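Local coordinates for protein phosphatidylserine synthase (Haemophilus influenzae, PDB 3HSI) that belongs to the phospholipase D superfamily, as a phosphatidylserine synthase with two PLD-type sequence regions in a single chain, at residues I89-Q95 with V201-D205. Residues are numbered along the deposited sequence; the frame is centred on the assembly and turned at random.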
loop_
_atom_site.group_PDB
_atom_site.type_symbol
_atom_site.label_atom_id
_atom_site.label_comp_id
_atom_site.label_asym_id
_atom_site.label_seq_id
_atom_site.Cartn_x
_atom_site.Cartn_y
_atom_site.Cartn_z
ATOM N N ILE C 89 -13.472 -17.928 0.508
ATOM C CA ILE C 89 -13.885 -16.538 0.343
ATOM C C ILE C 89 -12.900 -15.671 1.093
ATOM O O ILE C 89 -12.108 -16.168 1.897
ATOM C CB ILE C 89 -15.377 -16.242 0.810
ATOM C CG1 ILE C 89 -15.661 -16.681 2.276
ATOM C CG2 ILE C 89 -16.382 -16.777 -0.202
ATOM C CD1 ILE C 89 -16.139 -18.140 2.483
ATOM N N ASP C 90 -12.945 -14.377 0.840
ATOM C CA ASP C 90 -12.021 -13.477 1.492
ATOM C C ASP C 90 -12.309 -13.515 3.007
ATOM O O ASP C 90 -13.466 -13.463 3.435
ATOM C CB ASP C 90 -12.156 -12.066 0.926
ATOM C CG ASP C 90 -11.134 -11.134 1.506
ATOM O OD1 ASP C 90 -10.010 -11.106 0.952
ATOM O OD2 ASP C 90 -11.440 -10.468 2.545
ATOM N N TRP C 91 -11.244 -13.640 3.785
ATOM C CA TRP C 91 -11.296 -13.687 5.234
ATOM C C TRP C 91 -11.893 -12.411 5.873
ATOM O O TRP C 91 -12.797 -12.531 6.685
ATOM C CB TRP C 91 -9.904 -13.946 5.751
ATOM C CG TRP C 91 -9.670 -13.666 7.192
ATOM C CD1 TRP C 91 -9.146 -12.504 7.745
ATOM C CD2 TRP C 91 -9.885 -14.567 8.281
ATOM N NE1 TRP C 91 -9.042 -12.642 9.105
ATOM C CE2 TRP C 91 -9.481 -13.891 9.465
ATOM C CE3 TRP C 91 -10.372 -15.878 8.374
ATOM C CZ2 TRP C 91 -9.565 -14.487 10.740
ATOM C CZ3 TRP C 91 -10.453 -16.483 9.651
ATOM C CH2 TRP C 91 -10.048 -15.774 10.813
ATOM N N HIS C 92 -11.401 -11.220 5.503
ATOM C CA HIS C 92 -11.900 -9.954 6.085
ATOM C C HIS C 92 -13.361 -9.661 5.668
ATOM O O HIS C 92 -14.206 -9.298 6.483
ATOM C CB HIS C 92 -11.035 -8.772 5.650
ATOM C CG HIS C 92 -9.584 -8.922 5.971
ATOM N ND1 HIS C 92 -9.085 -8.774 7.251
ATOM C CD2 HIS C 92 -8.519 -9.170 5.174
ATOM C CE1 HIS C 92 -7.775 -8.943 7.231
ATOM N NE2 HIS C 92 -7.406 -9.189 5.985
ATOM N N ARG C 93 -13.656 -9.852 4.392
ATOM C CA ARG C 93 -14.980 -9.558 3.870
ATOM C C ARG C 93 -16.045 -10.413 4.546
ATOM O O ARG C 93 -17.146 -9.924 4.830
ATOM C CB ARG C 93 -15.003 -9.666 2.333
ATOM C CG ARG C 93 -16.350 -9.403 1.682
ATOM C CD ARG C 93 -16.891 -7.989 1.979
ATOM N NE ARG C 93 -18.191 -7.821 1.329
ATOM C CZ ARG C 93 -19.336 -8.330 1.791
ATOM N NH1 ARG C 93 -19.357 -9.034 2.935
ATOM N NH2 ARG C 93 -20.466 -8.132 1.116
ATOM N N ALA C 94 -15.703 -11.656 4.859
ATOM C CA ALA C 94 -16.664 -12.575 5.496
ATOM C C ALA C 94 -17.012 -12.239 6.958
ATOM O O ALA C 94 -17.972 -12.774 7.500
ATOM C CB ALA C 94 -16.173 -14.034 5.385
ATOM N N GLN C 95 -16.231 -11.353 7.583
ATOM C CA GLN C 95 -16.367 -11.108 9.003
ATOM C C GLN C 95 -16.693 -9.657 9.345
ATOM O O GLN C 95 -16.437 -9.202 10.440
ATOM C CB GLN C 95 -15.115 -11.579 9.743
ATOM C CG GLN C 95 -14.898 -13.075 9.593
ATOM C CD GLN C 95 -13.643 -13.559 10.265
ATOM O OE1 GLN C 95 -12.551 -13.511 9.686
ATOM N NE2 GLN C 95 -13.787 -14.064 11.483
ATOM N N VAL C 201 -5.006 -19.768 6.416
ATOM C CA VAL C 201 -6.393 -19.966 6.001
ATOM C C VAL C 201 -7.162 -20.729 7.093
ATOM O O VAL C 201 -6.710 -21.786 7.548
ATOM C CB VAL C 201 -6.400 -20.698 4.662
ATOM C CG1 VAL C 201 -7.803 -21.122 4.241
ATOM C CG2 VAL C 201 -5.735 -19.790 3.587
ATOM N N TYR C 202 -8.282 -20.172 7.549
ATOM C CA TYR C 202 -9.080 -20.760 8.621
ATOM C C TYR C 202 -10.513 -20.983 8.209
ATOM O O TYR C 202 -11.048 -20.190 7.422
ATOM C CB TYR C 202 -9.060 -19.866 9.856
ATOM C CG TYR C 202 -7.707 -19.861 10.513
ATOM C CD1 TYR C 202 -7.419 -20.765 11.526
ATOM C CD2 TYR C 202 -6.697 -18.985 10.084
ATOM C CE1 TYR C 202 -6.164 -20.797 12.109
ATOM C CE2 TYR C 202 -5.442 -19.016 10.661
ATOM C CZ TYR C 202 -5.190 -19.915 11.676
ATOM O OH TYR C 202 -3.961 -19.963 12.288
ATOM N N PRO C 203 -11.141 -22.059 8.733
ATOM C CA PRO C 203 -12.554 -22.306 8.473
ATOM C C PRO C 203 -13.377 -21.171 9.070
ATOM O O PRO C 203 -13.094 -20.722 10.176
ATOM C CB PRO C 203 -12.845 -23.627 9.219
ATOM C CG PRO C 203 -11.747 -23.770 10.205
ATOM C CD PRO C 203 -10.556 -23.081 9.626
ATOM N N LEU C 204 -14.339 -20.673 8.310
ATOM C CA LEU C 204 -15.217 -19.629 8.783
ATOM C C LEU C 204 -16.526 -20.174 9.341
ATOM O O LEU C 204 -17.298 -19.420 9.938
ATOM C CB LEU C 204 -15.511 -18.646 7.655
ATOM C CG LEU C 204 -14.328 -17.773 7.238
ATOM C CD1 LEU C 204 -14.630 -17.162 5.909
ATOM C CD2 LEU C 204 -13.949 -16.709 8.277
ATOM N N ASP C 205 -16.773 -21.470 9.154
ATOM C CA ASP C 205 -18.009 -22.058 9.614
ATOM C C ASP C 205 -17.865 -22.738 10.985
ATOM O O ASP C 205 -18.573 -23.676 11.271
ATOM C CB ASP C 205 -18.584 -23.029 8.564
ATOM C CG ASP C 205 -17.576 -24.099 8.122
ATOM O OD1 ASP C 205 -16.494 -24.237 8.750
ATOM O OD2 ASP C 205 -17.888 -24.826 7.149
#
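L204 packs its two methyls against I89, W91 and A94, where strand 84-90 ends and turns, in one of the two mixed sheets of this PLD-family chain. Strand 127-130 lies between the partners, paired in parallel with 84-90 and antiparallel with the short strand 202-203; the two segments are not paired directly, and their contact is made through side chains. The two methyls of L204 divide the work. CD1 meets A94 CB at 3.5 Å and I89 CG1 at 3.8 Å, while CD2 packs against the benzene side of the W91 indole, 3.7 Å from CE3, and against the end of the Q95 side chain, closest at CD. I89 swings CG1 between its backbone N and carbonyl carbon (chi1 55°), which brings that branch to L204 although its CB does not point there. W91 takes a different torsion, CG anti to the backbone N (chi1 164°), and this carries the benzene ring of the indole toward 201-205, where it meets Y202 and L204 at a slant, with CZ3 3.7 Å from Y202 CB. On the pyrrole side, NE1 hydrogen-bonds T212 OG1, a bond that probably helps to fix the rotation of the ring. Y111 of helix 107-118 also touches I89, and D205, just beyond L204, forms a salt bridge with R115 of that helix, so helix 107-118 meets both segments. The turn that presents W91 and A94 is an Asx motif: D90 OD2 offers its anti lone pair to R93 N, at 2.9 Å and a nearly straight N-H...O angle of 167°.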